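Local coordinates for ABC-type transport auxiliary lipoprotein component domain-containing protein (Xanthomonas campestris pv. campestris, PDB 2IQI), which is of unknown function but, judging by its family, is probably a lipoprotein auxiliary component of an ABC-type transport system, at residues Leu119-Lys129 / Ser141-Ser152; Asn49-Tyr60 / Arg108-Gly116. All coordinates share one frame; numbering follows the deposited sequence.

Contact 1: residues Leu119-Lys129 / Ser141-Ser152; sequences LPAATIELNAK and SRTFTVARPSSS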
loop_
_atom_site.group_PDB
_atom_site.type_symbol
_atom_site.label_atom_id
_atom_site.label_comp_id
_atom_site.label_asym_id
_atom_site.label_seq_id
_atom_site.Cartn_x
_atom_site.Cartn_y
_atom_site.Cartn_z
ATOM N N LEU A 119 -15.285 8.392 15.637
ATOM C CA LEU A 119 -15.124 8.079 14.196
ATOM C C LEU A 119 -13.800 7.337 13.898
ATOM O O LEU A 119 -12.737 7.715 14.424
ATOM C CB LEU A 119 -15.188 9.347 13.348
ATOM C CG LEU A 119 -16.323 10.337 13.559
ATOM C CD1 LEU A 119 -15.921 11.674 12.971
ATOM C CD2 LEU A 119 -17.627 9.807 12.967
ATOM N N PRO A 120 -13.847 6.322 13.010
ATOM C CA PRO A 120 -12.706 5.455 12.829
ATOM C C PRO A 120 -11.715 6.031 11.812
ATOM O O PRO A 120 -12.052 6.961 11.046
ATOM C CB PRO A 120 -13.337 4.203 12.248
ATOM C CG PRO A 120 -14.431 4.735 11.360
ATOM C CD PRO A 120 -14.939 5.978 12.074
ATOM N N ALA A 121 -10.501 5.479 11.817
ATOM C CA ALA A 121 -9.459 5.883 10.873
ATOM C C ALA A 121 -9.160 4.720 9.923
ATOM O O ALA A 121 -8.948 3.589 10.367
ATOM C CB ALA A 121 -8.209 6.313 11.612
ATOM N N ALA A 122 -9.163 4.998 8.618
ATOM C CA ALA A 122 -8.707 3.995 7.649
ATOM C C ALA A 122 -7.209 3.843 7.824
ATOM O O ALA A 122 -6.483 4.807 7.707
ATOM C CB ALA A 122 -9.030 4.406 6.251
ATOM N N THR A 123 -6.781 2.625 8.111
ATOM C CA THR A 123 -5.472 2.348 8.594
ATOM C C THR A 123 -4.781 1.272 7.762
ATOM O O THR A 123 -5.291 0.148 7.610
ATOM C CB THR A 123 -5.566 1.896 10.064
ATOM O OG1 THR A 123 -6.097 2.975 10.837
ATOM C CG2 THR A 123 -4.197 1.487 10.635
ATOM N N ILE A 124 -3.607 1.611 7.241
ATOM C CA ILE A 124 -2.810 0.658 6.542
ATOM C C ILE A 124 -1.495 0.629 7.238
ATOM O O ILE A 124 -0.870 1.660 7.434
ATOM C CB ILE A 124 -2.658 1.017 5.047
ATOM C CG1 ILE A 124 -4.032 1.153 4.387
ATOM C CG2 ILE A 124 -1.998 -0.089 4.327
ATOM C CD1 ILE A 124 -3.987 1.546 2.975
ATOM N N GLU A 125 -1.086 -0.558 7.664
ATOM C CA GLU A 125 0.259 -0.777 8.144
ATOM C C GLU A 125 0.882 -1.911 7.356
ATOM O O GLU A 125 0.268 -2.990 7.223
ATOM C CB GLU A 125 0.268 -1.059 9.626
ATOM C CG GLU A 125 1.583 -1.670 10.120
ATOM C CD GLU A 125 1.575 -1.956 11.636
ATOM O OE1 GLU A 125 0.533 -1.660 12.304
ATOM O OE2 GLU A 125 2.619 -2.449 12.160
ATOM N N LEU A 126 2.088 -1.655 6.828
ATOM C CA LEU A 126 2.806 -2.619 5.986
ATOM C C LEU A 126 4.356 -2.516 6.081
ATOM O O LEU A 126 4.900 -1.468 6.502
ATOM C CB LEU A 126 2.324 -2.546 4.546
ATOM C CG LEU A 126 2.528 -1.207 3.821
ATOM C CD1 LEU A 126 3.974 -1.079 3.288
ATOM C CD2 LEU A 126 1.440 -0.886 2.708
ATOM N N ASN A 127 5.058 -3.594 5.689
ATOM C CA ASN A 127 6.513 -3.605 5.685
ATOM C C ASN A 127 7.054 -3.937 4.299
ATOM O O ASN A 127 6.684 -4.954 3.700
ATOM C CB ASN A 127 7.007 -4.628 6.695
ATOM C CG ASN A 127 8.511 -4.730 6.747
ATOM O OD1 ASN A 127 9.105 -5.601 6.087
ATOM N ND2 ASN A 127 9.151 -3.857 7.542
ATOM N N ALA A 128 7.920 -3.078 3.777
ATOM C CA ALA A 128 8.552 -3.315 2.484
ATOM C C ALA A 128 9.988 -3.723 2.663
ATOM O O ALA A 128 10.724 -3.131 3.442
ATOM C CB ALA A 128 8.504 -2.055 1.624
ATOM N N LYS A 129 10.390 -4.741 1.934
ATOM C CA LYS A 129 11.786 -5.040 1.810
ATOM C C LYS A 129 12.123 -4.744 0.376
ATOM O O LYS A 129 11.318 -5.051 -0.533
ATOM C CB LYS A 129 12.007 -6.516 2.055
ATOM C CG LYS A 129 11.747 -6.951 3.456
ATOM C CD LYS A 129 12.089 -8.389 3.593
ATOM C CE LYS A 129 12.323 -8.645 5.047
ATOM N NZ LYS A 129 11.145 -8.419 5.934
ATOM N N SER A 141 14.704 -2.216 4.662
ATOM C CA SER A 141 13.414 -2.667 5.098
ATOM C C SER A 141 12.864 -1.481 5.827
ATOM O O SER A 141 13.637 -0.723 6.407
ATOM C CB SER A 141 13.573 -3.840 6.049
ATOM O OG SER A 141 12.368 -4.604 6.091
ATOM N N ARG A 142 11.545 -1.299 5.779
ATOM C CA ARG A 142 10.889 -0.189 6.442
ATOM C C ARG A 142 9.415 -0.445 6.651
ATOM O O ARG A 142 8.706 -0.868 5.746
ATOM C CB ARG A 142 11.055 1.109 5.659
ATOM C CG ARG A 142 10.386 2.236 6.374
ATOM C CD ARG A 142 10.563 3.569 5.759
ATOM N NE ARG A 142 11.910 4.068 5.953
ATOM C CZ ARG A 142 12.307 5.276 5.566
ATOM N NH1 ARG A 142 11.442 6.119 4.984
ATOM N NH2 ARG A 142 13.564 5.648 5.769
ATOM N N THR A 143 8.952 -0.140 7.858
ATOM C CA THR A 143 7.541 -0.192 8.203
ATOM C C THR A 143 6.904 1.151 7.909
ATOM O O THR A 143 7.460 2.175 8.251
ATOM C CB THR A 143 7.394 -0.590 9.654
ATOM O OG1 THR A 143 7.835 -1.942 9.770
ATOM C CG2 THR A 143 5.954 -0.510 10.127
ATOM N N PHE A 144 5.774 1.130 7.211
ATOM C CA PHE A 144 4.996 2.327 6.886
ATOM C C PHE A 144 3.646 2.164 7.546
ATOM O O PHE A 144 3.027 1.136 7.336
ATOM C CB PHE A 144 4.785 2.444 5.366
ATOM C CG PHE A 144 6.046 2.716 4.590
ATOM C CD1 PHE A 144 6.444 4.016 4.321
ATOM C CD2 PHE A 144 6.841 1.658 4.129
ATOM C CE1 PHE A 144 7.609 4.251 3.599
ATOM C CE2 PHE A 144 7.993 1.884 3.405
ATOM C CZ PHE A 144 8.384 3.198 3.130
ATOM N N THR A 145 3.194 3.157 8.313
ATOM C CA THR A 145 1.856 3.157 8.908
ATOM C C THR A 145 1.142 4.435 8.501
ATOM O O THR A 145 1.634 5.517 8.760
ATOM C CB THR A 145 1.866 3.164 10.499
ATOM O OG1 THR A 145 2.863 2.277 11.003
ATOM C CG2 THR A 145 0.535 2.743 11.054
ATOM N N VAL A 146 -0.041 4.323 7.934
ATOM C CA VAL A 146 -0.803 5.502 7.660
ATOM C C VAL A 146 -2.202 5.342 8.239
ATOM O O VAL A 146 -2.817 4.281 8.084
ATOM C CB VAL A 146 -0.867 5.745 6.167
ATOM C CG1 VAL A 146 -1.872 6.834 5.837
ATOM C CG2 VAL A 146 0.494 6.138 5.654
ATOM N N ALA A 147 -2.692 6.377 8.932
ATOM C CA ALA A 147 -4.088 6.404 9.425
ATOM C C ALA A 147 -4.778 7.711 9.042
ATOM O O ALA A 147 -4.283 8.815 9.325
ATOM C CB ALA A 147 -4.151 6.172 10.942
ATOM N N ARG A 148 -5.910 7.616 8.361
ATOM C CA ARG A 148 -6.576 8.858 7.952
ATOM C C ARG A 148 -7.986 8.875 8.489
ATOM O O ARG A 148 -8.761 7.965 8.203
ATOM C CB ARG A 148 -6.548 9.032 6.430
ATOM C CG ARG A 148 -5.126 9.150 5.821
ATOM C CD ARG A 148 -4.440 10.495 6.073
ATOM N NE ARG A 148 -5.155 11.566 5.372
ATOM C CZ ARG A 148 -4.819 12.040 4.170
ATOM N NH1 ARG A 148 -3.744 11.563 3.549
ATOM N NH2 ARG A 148 -5.545 13.003 3.592
ATOM N N PRO A 149 -8.337 9.915 9.272
ATOM C CA PRO A 149 -9.665 9.928 9.917
ATOM C C PRO A 149 -10.716 10.022 8.836
ATOM O O PRO A 149 -10.523 10.716 7.830
ATOM C CB PRO A 149 -9.654 11.211 10.741
ATOM C CG PRO A 149 -8.696 12.119 9.975
ATOM C CD PRO A 149 -7.591 11.160 9.533
ATOM N N SER A 150 -11.778 9.261 9.040
ATOM C CA SER A 150 -12.955 9.259 8.221
ATOM C C SER A 150 -13.891 10.320 8.765
ATOM O O SER A 150 -13.840 10.626 9.940
ATOM C CB SER A 150 -13.623 7.909 8.361
ATOM O OG SER A 150 -14.890 7.944 7.763
ATOM N N SER A 151 -14.758 10.873 7.927
ATOM C CA SER A 151 -15.592 11.951 8.380
ATOM C C SER A 151 -16.991 11.575 8.879
ATOM O O SER A 151 -17.603 12.349 9.658
ATOM C CB SER A 151 -15.548 13.175 7.448
ATOM O OG SER A 151 -15.691 12.872 6.102
ATOM N N SER A 152 -17.479 10.388 8.528
ATOM C CA SER A 152 -18.581 9.793 9.290
ATOM C C SER A 152 -18.404 8.280 9.476
ATOM O O SER A 152 -17.405 7.731 9.083
ATOM C CB SER A 152 -19.914 10.119 8.639
ATOM O OG SER A 152 -20.202 9.189 7.621
#
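N127 meets T143 on one face of an antiparallel beta hairpin. ND2 of N127 donates to OG1 of T143 over 3.2 Å, and the acceptor lies in the plane of the amide. CG of N127 stands anti to the backbone N (chi1 179°), which carries the amide across to the neighbouring strand at about a right angle to the T143 side chain. On the same face CB of E125 rests on CG2 of T145, and CB of A121 on CB of A147 at 4.1 Å. The face carrying I124, L126, V146 and F144 is apolar in its middle, with R142 and R148 toward its two ends. There CD1 of L126 lies 4.1 Å from CD2 of F144, and the methyl of A128 approaches the edge of that ring. Paired backbone bonds hold this register from A122-R148 to A128-R142. In the middle, N of V146 reaches O of I124 at 2.8 Å. Beyond the last strand pair, N of S150 still donates to O of P120 at 3.1 Å.

Farther out, W176 of helix 155-185 meets the F144 ring edge-to-face. The carboxylate of E125 forms salt bridges with R108 and R109. The hairpin is therefore two-sided: the face with F144 packs on the helix through a mostly apolar middle, and the other is mainly polar, with E125 and K129 charged.

Contact 2: residues Asn49-Tyr60 / Arg108-Gly116; sequences NVRPTPGELQVY and RRFESDYAG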
loop_
_atom_site.group_PDB
_atom_site.type_symbol
_atom_site.label_atom_id
_atom_site.label_comp_id
_atom_site.label_asym_id
_atom_site.label_seq_id
_atom_site.Cartn_x
_atom_site.Cartn_y
_atom_site.Cartn_z
ATOM N N ASN A 49 -12.338 -4.791 6.617
ATOM C CA ASN A 49 -12.143 -4.926 8.048
ATOM C C ASN A 49 -12.422 -3.676 8.860
ATOM O O ASN A 49 -12.193 -2.532 8.418
ATOM C CB ASN A 49 -10.745 -5.407 8.318
ATOM C CG ASN A 49 -10.439 -6.696 7.596
ATOM O OD1 ASN A 49 -11.347 -7.405 7.185
ATOM N ND2 ASN A 49 -9.151 -7.015 7.454
ATOM N N VAL A 50 -12.938 -3.925 10.053
ATOM C CA VAL A 50 -13.233 -2.881 10.994
ATOM C C VAL A 50 -12.904 -3.409 12.391
ATOM O O VAL A 50 -13.203 -4.547 12.714
ATOM C CB VAL A 50 -14.710 -2.390 10.833
ATOM C CG1 VAL A 50 -15.690 -3.553 10.895
ATOM C CG2 VAL A 50 -15.072 -1.282 11.858
ATOM N N ARG A 51 -12.240 -2.586 13.190
ATOM C CA ARG A 51 -11.905 -2.905 14.573
ATOM C C ARG A 51 -12.730 -1.982 15.480
ATOM O O ARG A 51 -12.288 -0.878 15.808
ATOM C CB ARG A 51 -10.404 -2.664 14.782
ATOM C CG ARG A 51 -9.856 -3.005 16.171
ATOM C CD ARG A 51 -8.358 -2.903 16.249
ATOM N NE ARG A 51 -7.702 -3.601 15.141
ATOM C CZ ARG A 51 -7.095 -4.778 15.229
ATOM N NH1 ARG A 51 -7.045 -5.440 16.372
ATOM N NH2 ARG A 51 -6.529 -5.285 14.158
ATOM N N PRO A 52 -13.970 -2.388 15.833
ATOM C CA PRO A 52 -14.767 -1.481 16.643
ATOM C C PRO A 52 -14.236 -1.316 18.069
ATOM O O PRO A 52 -14.494 -0.282 18.675
ATOM C CB PRO A 52 -16.137 -2.136 16.644
ATOM C CG PRO A 52 -15.853 -3.573 16.445
ATOM C CD PRO A 52 -14.733 -3.602 15.484
ATOM N N THR A 53 -13.544 -2.314 18.610
ATOM C CA THR A 53 -12.798 -2.163 19.866
ATOM C C THR A 53 -11.455 -2.848 19.722
ATOM O O THR A 53 -11.300 -3.764 18.917
ATOM C CB THR A 53 -13.485 -2.766 21.160
ATOM O OG1 THR A 53 -13.974 -4.095 20.905
ATOM C CG2 THR A 53 -14.592 -1.857 21.706
ATOM N N PRO A 54 -10.499 -2.445 20.553
ATOM C CA PRO A 54 -9.099 -2.724 20.265
ATOM C C PRO A 54 -8.681 -4.178 20.043
ATOM O O PRO A 54 -7.865 -4.427 19.152
ATOM C CB PRO A 54 -8.357 -2.033 21.404
ATOM C CG PRO A 54 -9.373 -0.957 21.890
ATOM C CD PRO A 54 -10.672 -1.660 21.788
ATOM N N GLY A 55 -9.218 -5.136 20.793
ATOM C CA GLY A 55 -8.796 -6.530 20.582
ATOM C C GLY A 55 -9.548 -7.347 19.530
ATOM O O GLY A 55 -9.437 -8.566 19.519
ATOM N N GLU A 56 -10.291 -6.686 18.636
ATOM C CA GLU A 56 -11.389 -7.338 17.905
ATOM C C GLU A 56 -11.609 -6.923 16.437
ATOM O O GLU A 56 -11.618 -5.747 16.121
ATOM C CB GLU A 56 -12.686 -7.141 18.689
ATOM C CG GLU A 56 -13.668 -8.279 18.558
ATOM C CD GLU A 56 -14.988 -8.029 19.299
ATOM O OE1 GLU A 56 -15.000 -8.007 20.573
ATOM O OE2 GLU A 56 -16.014 -7.872 18.582
ATOM N N LEU A 57 -11.808 -7.890 15.548
ATOM C CA LEU A 57 -12.102 -7.576 14.145
ATOM C C LEU A 57 -13.495 -8.024 13.692
ATOM O O LEU A 57 -13.911 -9.147 13.974
ATOM C CB LEU A 57 -11.029 -8.159 13.202
ATOM C CG LEU A 57 -9.700 -7.398 13.059
ATOM C CD1 LEU A 57 -8.819 -7.985 11.967
ATOM C CD2 LEU A 57 -9.869 -5.905 12.802
ATOM N N GLN A 58 -14.210 -7.141 13.000
ATOM C CA GLN A 58 -15.479 -7.462 12.326
ATOM C C GLN A 58 -15.343 -7.110 10.833
ATOM O O GLN A 58 -14.263 -6.732 10.393
ATOM C CB GLN A 58 -16.613 -6.679 12.969
ATOM C CG GLN A 58 -17.290 -7.411 14.097
ATOM C CD GLN A 58 -17.819 -6.501 15.198
ATOM O OE1 GLN A 58 -18.508 -5.483 14.965
ATOM N NE2 GLN A 58 -17.511 -6.887 16.426
ATOM N N VAL A 59 -16.404 -7.259 10.042
ATOM C CA VAL A 59 -16.370 -6.798 8.636
ATOM C C VAL A 59 -17.577 -5.924 8.423
ATOM O O VAL A 59 -18.595 -6.168 9.041
ATOM C CB VAL A 59 -16.340 -7.952 7.580
ATOM C CG1 VAL A 59 -14.952 -8.621 7.527
ATOM C CG2 VAL A 59 -17.459 -8.993 7.818
ATOM N N TYR A 60 -17.494 -4.877 7.616
ATOM C CA TYR A 60 -18.714 -4.101 7.383
ATOM C C TYR A 60 -19.689 -5.020 6.651
ATOM O O TYR A 60 -19.295 -5.730 5.718
ATOM C CB TYR A 60 -18.455 -2.834 6.569
ATOM C CG TYR A 60 -17.787 -1.730 7.347
ATOM C CD1 TYR A 60 -18.480 -1.016 8.323
ATOM C CD2 TYR A 60 -16.465 -1.392 7.102
ATOM C CE1 TYR A 60 -17.851 0.016 9.037
ATOM C CE2 TYR A 60 -15.839 -0.376 7.803
ATOM C CZ TYR A 60 -16.522 0.321 8.766
ATOM O OH TYR A 60 -15.884 1.316 9.453
ATOM N N ARG A 108 0.166 -5.669 7.147
ATOM C CA ARG A 108 -0.060 -6.049 8.551
ATOM C C ARG A 108 -1.457 -5.683 9.015
ATOM O O ARG A 108 -2.117 -6.460 9.698
ATOM C CB ARG A 108 0.964 -5.391 9.457
ATOM C CG ARG A 108 2.409 -5.760 9.146
ATOM C CD ARG A 108 3.291 -4.933 10.032
ATOM N NE ARG A 108 4.696 -5.307 10.016
ATOM C CZ ARG A 108 5.643 -4.692 10.748
ATOM N NH1 ARG A 108 5.311 -3.667 11.542
ATOM N NH2 ARG A 108 6.925 -5.111 10.714
ATOM N N ARG A 109 -1.892 -4.483 8.639
ATOM C CA ARG A 109 -3.220 -4.000 8.949
ATOM C C ARG A 109 -3.794 -3.315 7.735
ATOM O O ARG A 109 -3.093 -2.546 7.052
ATOM C CB ARG A 109 -3.188 -3.084 10.177
ATOM C CG ARG A 109 -2.949 -3.903 11.480
ATOM C CD ARG A 109 -3.255 -3.125 12.674
ATOM N NE ARG A 109 -2.464 -1.902 12.698
ATOM C CZ ARG A 109 -2.954 -0.712 13.040
ATOM N NH1 ARG A 109 -4.244 -0.585 13.373
ATOM N NH2 ARG A 109 -2.176 0.350 13.038
ATOM N N PHE A 110 -5.042 -3.666 7.424
ATOM C CA PHE A 110 -5.847 -2.990 6.406
ATOM C C PHE A 110 -7.292 -2.878 6.966
ATOM O O PHE A 110 -8.151 -3.766 6.764
ATOM C CB PHE A 110 -5.817 -3.776 5.103
ATOM C CG PHE A 110 -6.067 -2.937 3.895
ATOM C CD1 PHE A 110 -7.357 -2.593 3.529
ATOM C CD2 PHE A 110 -5.008 -2.482 3.119
ATOM C CE1 PHE A 110 -7.578 -1.801 2.423
ATOM C CE2 PHE A 110 -5.220 -1.712 2.011
ATOM C CZ PHE A 110 -6.505 -1.358 1.669
ATOM N N GLU A 111 -7.558 -1.810 7.711
ATOM C CA GLU A 111 -8.756 -1.813 8.532
ATOM C C GLU A 111 -9.294 -0.430 8.846
ATOM O O GLU A 111 -8.553 0.547 8.904
ATOM C CB GLU A 111 -8.496 -2.581 9.826
ATOM C CG GLU A 111 -7.417 -1.925 10.703
ATOM C CD GLU A 111 -6.973 -2.799 11.874
ATOM O OE1 GLU A 111 -7.250 -2.419 13.030
ATOM O OE2 GLU A 111 -6.360 -3.871 11.648
ATOM N N SER A 112 -10.603 -0.363 9.039
ATOM C CA SER A 112 -11.227 0.802 9.637
ATOM C C SER A 112 -11.077 0.714 11.146
ATOM O O SER A 112 -11.627 -0.172 11.767
ATOM C CB SER A 112 -12.682 0.831 9.265
ATOM O OG SER A 112 -13.236 2.030 9.685
ATOM N N ASP A 113 -10.290 1.610 11.731
ATOM C CA ASP A 113 -9.893 1.491 13.144
ATOM C C ASP A 113 -10.511 2.598 13.970
ATOM O O ASP A 113 -10.251 3.785 13.732
ATOM C CB ASP A 113 -8.372 1.509 13.256
ATOM C CG ASP A 113 -7.850 1.336 14.700
ATOM O OD1 ASP A 113 -8.570 0.832 15.604
ATOM O OD2 ASP A 113 -6.656 1.702 14.911
ATOM N N TYR A 114 -11.349 2.204 14.926
ATOM C CA TYR A 114 -12.061 3.190 15.748
ATOM C C TYR A 114 -11.139 3.815 16.766
ATOM O O TYR A 114 -11.324 4.964 17.135
ATOM C CB TYR A 114 -13.308 2.608 16.424
ATOM C CG TYR A 114 -14.555 2.700 15.593
ATOM C CD1 TYR A 114 -15.471 3.754 15.777
ATOM C CD2 TYR A 114 -14.831 1.735 14.621
ATOM C CE1 TYR A 114 -16.639 3.828 15.002
ATOM C CE2 TYR A 114 -15.967 1.790 13.854
ATOM C CZ TYR A 114 -16.869 2.832 14.030
ATOM O OH TYR A 114 -17.995 2.853 13.239
ATOM N N ALA A 115 -10.143 3.036 17.188
ATOM C CA ALA A 115 -9.114 3.449 18.162
ATOM C C ALA A 115 -9.699 4.210 19.401
ATOM O O ALA A 115 -9.265 5.325 19.739
ATOM C CB ALA A 115 -7.983 4.248 17.440
ATOM N N GLY A 116 -10.700 3.610 20.055
ATOM C CA GLY A 116 -11.488 4.343 21.081
ATOM C C GLY A 116 -11.886 5.795 20.752
ATOM O O GLY A 116 -11.782 6.701 21.582
HETATM O O HOH W 1 -10.224 -4.330 4.555
#
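R51 lays its guanidinium alongside the carboxylate of E111, with the two planes only 11° apart. NH2 of R51 donates to OE2 of E111 at 2.9 Å, on the syn lone pair of that oxygen. NE of R51 points to OE1 of E111 within the same salt bridge, but the modelled distance is too short to be trusted in detail. The R51 chain leaves with CG anti to the backbone N and then bends at chi3 (-49°), which turns the guanidinium toward E111. Its third nitrogen, NH1, donates to O of P54 at 3.1 Å, nearly in the guanidinium plane. CD2 of L57 sits over one face of the group, toward its rim. The bonds from NH2 and NH1 should fix the rotation of the group.

On the other face of the strand pair, OH of Y60 and OG of S112 share a hydrogen bond of 2.8 Å. CB of V50 lies over the rim of the Y60 ring. CG2 of V50 comes to the edge of the Y114 ring, 3.8 Å from CE2 of Y114. V158 of helix 155-185 touches both Y60 and S112.

The backbones run parallel here. N of S112 donates to O of N49 at 2.8 Å, and N of R51 to O of S112 at 2.9 Å. A water bridges N of N49 and O of F110. OD1 of D113 accepts from N of A115, forming an Asx turn at the end of the strand.

E111 probably offsets much of the charge of R51, while R109 is shared between E111 and E125, with a long approach to D113. R51 thus links the turn at T53-E56, through O of P54, to E111 at the corner between strands 101-110 and 112-113.

How the contacts relate
The centres of the two contacts lie 12 Å apart, on the same side of the chain's centre. They come in series: contact 2 closes at G116, and contact 1 opens three residues later at L119. Strand 121-132 joins them. It pairs antiparallel with strands 101-110 and 112-113 of contact 2 and with strand 137-149 of contact 1. N of T123 probably bonds to O of E111 at 2.8 Å, and CB of P120 packs on OG of S112. Both contacts therefore belong to one mixed sheet, reaching from strands 49-51 and 58-59 to the hairpin. Helix 155-185 lies against side chains of both, so one helix covers part of the sheet at each contact.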